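Local coordinates for protein LEC-6 (Caenorhabditis elegans, PDB 3VV1) that binds galactose-containing saccharides as a galectin, with a preference for glycans that also carry fucose, at residues N44-T55 / G150-H160. Residues are numbered along the deposited sequence; the frame is centred on the assembly and turned at random.
Sequences NGARLRLVLLPT and GVHVHSAHVSH
R49 and H157 face each other in a hydrogen-bonded antiparallel pair, joined by R49 N to H157 O at 2.8 Å and by the return bond from H157 N. The same ladder runs from R47–S159 to L53–H152, and T55 N closes its far end on G150 O.

At V51 a classic beta bulge interrupts it: V51 O accepts from both H154 N (2.8 Å) and S155 N (3.3 Å), the latter on a lone pair. The extra residue shifts the register, and strand 151-159 turns a corner there.

L48, L50, L52, P54, V151, V153, A156 and V158 form the inner, apolar face; most, L48, L50, V153 and V158 among them, meet strands 60-66 and 144-149. Small A156 lets L50 CD2 settle on its CB at 3.5 Å, while L52 CD2 lies alongside V153 CG2 at 3.6 Å.

The other face is mixed, mostly polar but with V51 and L53 among the arginines, histidines and serines. A bend at chi3 (46°) brings the R49 guanidinium obliquely across H157, its plane 33° from the ring and one face over H157 CB. R47 turns instead to E113 in a salt bridge. S155 OG donates to a water that also bonds R49 O.

One apolar and one largely polar face suit a beta-sandwich sheet, the former buried against the opposing sheet and, at A156 and V158, F24 of the second subunit.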
loop_
_atom_site.group_PDB
_atom_site.type_symbol
_atom_site.label_atom_id
_atom_site.label_comp_id
_atom_site.label_asym_id
_atom_site.label_seq_id
_atom_site.Cartn_x
_atom_site.Cartn_y
_atom_site.Cartn_z
ATOM N N ASN A 44 4.443 -8.290 14.280
ATOM C CA ASN A 44 3.484 -9.412 14.023
ATOM C C ASN A 44 3.673 -10.082 12.676
ATOM O O ASN A 44 2.732 -10.432 11.959
ATOM C CB ASN A 44 2.042 -8.932 14.155
ATOM C CG ASN A 44 1.629 -8.791 15.589
ATOM O OD1 ASN A 44 1.786 -9.708 16.441
ATOM N ND2 ASN A 44 1.077 -7.680 15.882
ATOM N N GLY A 45 4.929 -10.262 12.318
ATOM C CA GLY A 45 5.307 -10.990 11.135
ATOM C C GLY A 45 5.459 -10.156 9.891
ATOM O O GLY A 45 5.683 -10.730 8.806
ATOM N N ALA A 46 5.399 -8.835 10.033
ATOM C CA ALA A 46 5.618 -7.947 8.848
ATOM C C ALA A 46 6.953 -8.269 8.167
ATOM O O ALA A 46 7.974 -8.541 8.878
ATOM C CB ALA A 46 5.615 -6.477 9.315
ATOM N N ARG A 47 6.990 -8.181 6.830
ATOM C CA ARG A 47 8.181 -8.436 6.070
ATOM C C ARG A 47 8.401 -7.270 5.116
ATOM O O ARG A 47 7.505 -6.975 4.332
ATOM C CB ARG A 47 8.072 -9.753 5.271
ATOM C CG ARG A 47 9.260 -10.030 4.359
ATOM C CD ARG A 47 9.129 -11.347 3.601
ATOM N NE ARG A 47 8.994 -12.474 4.507
ATOM C CZ ARG A 47 10.004 -13.292 4.796
ATOM N NH1 ARG A 47 11.224 -13.109 4.210
ATOM N NH2 ARG A 47 9.789 -14.254 5.659
ATOM N N LEU A 48 9.623 -6.747 5.064
ATOM C CA LEU A 48 10.004 -5.750 4.095
ATOM C C LEU A 48 11.054 -6.411 3.178
ATOM O O LEU A 48 12.065 -6.903 3.687
ATOM C CB LEU A 48 10.684 -4.566 4.836
ATOM C CG LEU A 48 11.420 -3.559 3.898
ATOM C CD1 LEU A 48 10.422 -2.851 2.953
ATOM C CD2 LEU A 48 12.153 -2.525 4.808
ATOM N N ARG A 49 10.809 -6.428 1.866
ATOM C CA ARG A 49 11.721 -6.999 0.895
ATOM C C ARG A 49 12.190 -5.877 -0.012
ATOM O O ARG A 49 11.338 -5.187 -0.650
ATOM C CB ARG A 49 11.055 -8.091 0.070
ATOM C CG ARG A 49 12.018 -8.642 -0.989
ATOM C CD ARG A 49 11.603 -10.024 -1.560
ATOM N NE ARG A 49 10.186 -10.012 -1.875
ATOM C CZ ARG A 49 9.657 -9.333 -2.901
ATOM N NH1 ARG A 49 10.465 -8.648 -3.710
ATOM N NH2 ARG A 49 8.348 -9.326 -3.101
ATOM N N LEU A 50 13.520 -5.719 -0.121
ATOM C CA LEU A 50 14.116 -4.693 -0.974
ATOM C C LEU A 50 14.991 -5.360 -1.985
ATOM O O LEU A 50 15.720 -6.303 -1.619
ATOM C CB LEU A 50 14.992 -3.806 -0.092
ATOM C CG LEU A 50 14.243 -3.044 0.992
ATOM C CD1 LEU A 50 15.291 -2.378 1.881
ATOM C CD2 LEU A 50 13.324 -1.994 0.391
ATOM N N VAL A 51 14.944 -4.907 -3.238
ATOM C CA VAL A 51 15.997 -5.384 -4.180
ATOM C C VAL A 51 16.833 -4.137 -4.387
ATOM O O VAL A 51 16.281 -3.077 -4.772
ATOM C CB VAL A 51 15.385 -5.868 -5.499
ATOM C CG1 VAL A 51 16.526 -6.197 -6.509
ATOM C CG2 VAL A 51 14.551 -7.134 -5.219
ATOM N N LEU A 52 18.109 -4.256 -4.083
ATOM C CA LEU A 52 18.998 -3.082 -3.973
ATOM C C LEU A 52 20.302 -3.286 -4.706
ATOM O O LEU A 52 20.754 -4.404 -4.920
ATOM C CB LEU A 52 19.375 -2.842 -2.479
ATOM C CG LEU A 52 18.401 -2.759 -1.369
ATOM C CD1 LEU A 52 19.115 -2.748 -0.045
ATOM C CD2 LEU A 52 17.622 -1.443 -1.617
ATOM N N LEU A 53 20.896 -2.177 -5.135
ATOM C CA LEU A 53 22.224 -2.185 -5.751
ATOM C C LEU A 53 23.054 -1.115 -5.015
ATOM O O LEU A 53 22.817 0.071 -5.218
ATOM C CB LEU A 53 22.087 -1.815 -7.258
ATOM C CG LEU A 53 23.353 -1.539 -8.065
ATOM C CD1 LEU A 53 24.018 -2.814 -8.455
ATOM C CD2 LEU A 53 23.016 -0.834 -9.400
ATOM N N PRO A 54 23.996 -1.515 -4.139
ATOM C CA PRO A 54 24.826 -0.515 -3.487
ATOM C C PRO A 54 25.644 0.171 -4.573
ATOM O O PRO A 54 26.071 -0.490 -5.537
ATOM C CB PRO A 54 25.737 -1.358 -2.562
ATOM C CG PRO A 54 25.003 -2.650 -2.366
ATOM C CD PRO A 54 24.382 -2.891 -3.723
ATOM N N THR A 55 25.862 1.486 -4.447
ATOM C CA THR A 55 26.584 2.254 -5.499
ATOM C C THR A 55 27.880 2.812 -4.915
ATOM O O THR A 55 28.104 2.737 -3.700
ATOM C CB THR A 55 25.754 3.441 -6.043
ATOM O OG1 THR A 55 25.636 4.416 -4.994
ATOM C CG2 THR A 55 24.368 2.988 -6.561
ATOM N N GLY A 150 24.433 5.537 -0.387
ATOM C CA GLY A 150 24.934 5.039 -1.694
ATOM C C GLY A 150 24.283 3.741 -2.083
ATOM O O GLY A 150 24.875 2.641 -1.982
ATOM N N VAL A 151 23.039 3.855 -2.503
ATOM C CA VAL A 151 22.248 2.652 -2.826
ATOM C C VAL A 151 21.172 3.025 -3.822
ATOM O O VAL A 151 20.582 4.092 -3.720
ATOM C CB VAL A 151 21.675 1.980 -1.582
ATOM C CG1 VAL A 151 20.628 2.879 -0.884
ATOM C CG2 VAL A 151 21.142 0.567 -1.972
ATOM N N HIS A 152 20.951 2.126 -4.794
ATOM C CA HIS A 152 19.837 2.254 -5.705
ATOM C C HIS A 152 18.797 1.243 -5.287
ATOM O O HIS A 152 19.121 0.057 -5.106
ATOM C CB HIS A 152 20.364 1.913 -7.094
ATOM C CG HIS A 152 19.241 1.664 -8.069
ATOM N ND1 HIS A 152 18.409 2.662 -8.460
ATOM C CD2 HIS A 152 18.699 0.474 -8.560
ATOM C CE1 HIS A 152 17.425 2.123 -9.232
ATOM N NE2 HIS A 152 17.649 0.804 -9.326
ATOM N N VAL A 153 17.546 1.693 -5.144
ATOM C CA VAL A 153 16.470 0.751 -4.779
ATOM C C VAL A 153 15.727 0.384 -6.072
ATOM O O VAL A 153 15.010 1.211 -6.675
ATOM C CB VAL A 153 15.495 1.390 -3.735
ATOM C CG1 VAL A 153 14.396 0.400 -3.398
ATOM C CG2 VAL A 153 16.268 1.731 -2.451
ATOM N N HIS A 154 15.832 -0.889 -6.465
ATOM C CA HIS A 154 15.051 -1.366 -7.593
ATOM C C HIS A 154 13.591 -1.612 -7.175
ATOM O O HIS A 154 12.666 -1.279 -7.948
ATOM C CB HIS A 154 15.644 -2.684 -8.125
ATOM C CG HIS A 154 14.713 -3.370 -9.069
ATOM N ND1 HIS A 154 14.434 -2.897 -10.318
ATOM C CD2 HIS A 154 13.931 -4.495 -8.898
ATOM C CE1 HIS A 154 13.506 -3.703 -10.914
ATOM N NE2 HIS A 154 13.188 -4.666 -10.050
ATOM N N SER A 155 13.365 -2.240 -6.012
ATOM C CA SER A 155 11.941 -2.511 -5.599
ATOM C C SER A 155 11.845 -2.565 -4.117
ATOM O O SER A 155 12.838 -2.865 -3.428
ATOM C CB SER A 155 11.409 -3.824 -6.234
ATOM O OG SER A 155 12.153 -4.968 -5.814
ATOM N N ALA A 156 10.664 -2.219 -3.597
ATOM C CA ALA A 156 10.407 -2.289 -2.158
ATOM C C ALA A 156 8.983 -2.827 -1.936
ATOM O O ALA A 156 8.046 -2.325 -2.612
ATOM C CB ALA A 156 10.569 -0.905 -1.543
ATOM N N HIS A 157 8.845 -3.819 -1.019
ATOM C CA HIS A 157 7.584 -4.506 -0.809
ATOM C C HIS A 157 7.385 -4.738 0.633
ATOM O O HIS A 157 8.335 -5.138 1.312
ATOM C CB HIS A 157 7.619 -5.855 -1.531
ATOM C CG HIS A 157 6.479 -6.792 -1.170
ATOM N ND1 HIS A 157 6.542 -8.055 -0.650
ATOM C CD2 HIS A 157 5.131 -6.506 -1.312
ATOM C CE1 HIS A 157 5.288 -8.522 -0.519
ATOM N NE2 HIS A 157 4.412 -7.572 -0.891
ATOM N N VAL A 158 6.133 -4.607 1.116
ATOM C CA VAL A 158 5.806 -4.930 2.505
ATOM C C VAL A 158 4.661 -5.932 2.483
ATOM O O VAL A 158 3.649 -5.759 1.750
ATOM C CB VAL A 158 5.409 -3.679 3.340
ATOM C CG1 VAL A 158 4.663 -4.048 4.639
ATOM C CG2 VAL A 158 6.661 -2.889 3.672
ATOM N N SER A 159 4.790 -6.989 3.276
ATOM C CA SER A 159 3.605 -7.816 3.525
ATOM C C SER A 159 3.452 -7.878 5.003
ATOM O O SER A 159 4.410 -8.076 5.718
ATOM C CB SER A 159 3.781 -9.186 2.904
ATOM O OG SER A 159 4.890 -9.793 3.496
ATOM N N HIS A 160 2.238 -7.718 5.472
ATOM C CA HIS A 160 1.967 -7.815 6.863
ATOM C C HIS A 160 1.544 -9.206 7.187
ATOM O O HIS A 160 1.675 -9.503 8.354
ATOM C CB HIS A 160 0.899 -6.805 7.255
ATOM C CG HIS A 160 1.422 -5.377 7.301
ATOM N ND1 HIS A 160 2.260 -4.929 8.285
ATOM C CD2 HIS A 160 1.229 -4.302 6.424
ATOM C CE1 HIS A 160 2.612 -3.605 7.998
ATOM N NE2 HIS A 160 1.944 -3.249 6.878
HETATM O O HOH W 1 2.315 -11.882 9.436
HETATM O O HOH W 2 4.424 -11.022 6.316
HETATM O O HOH W 3 10.802 -5.806 -3.572
#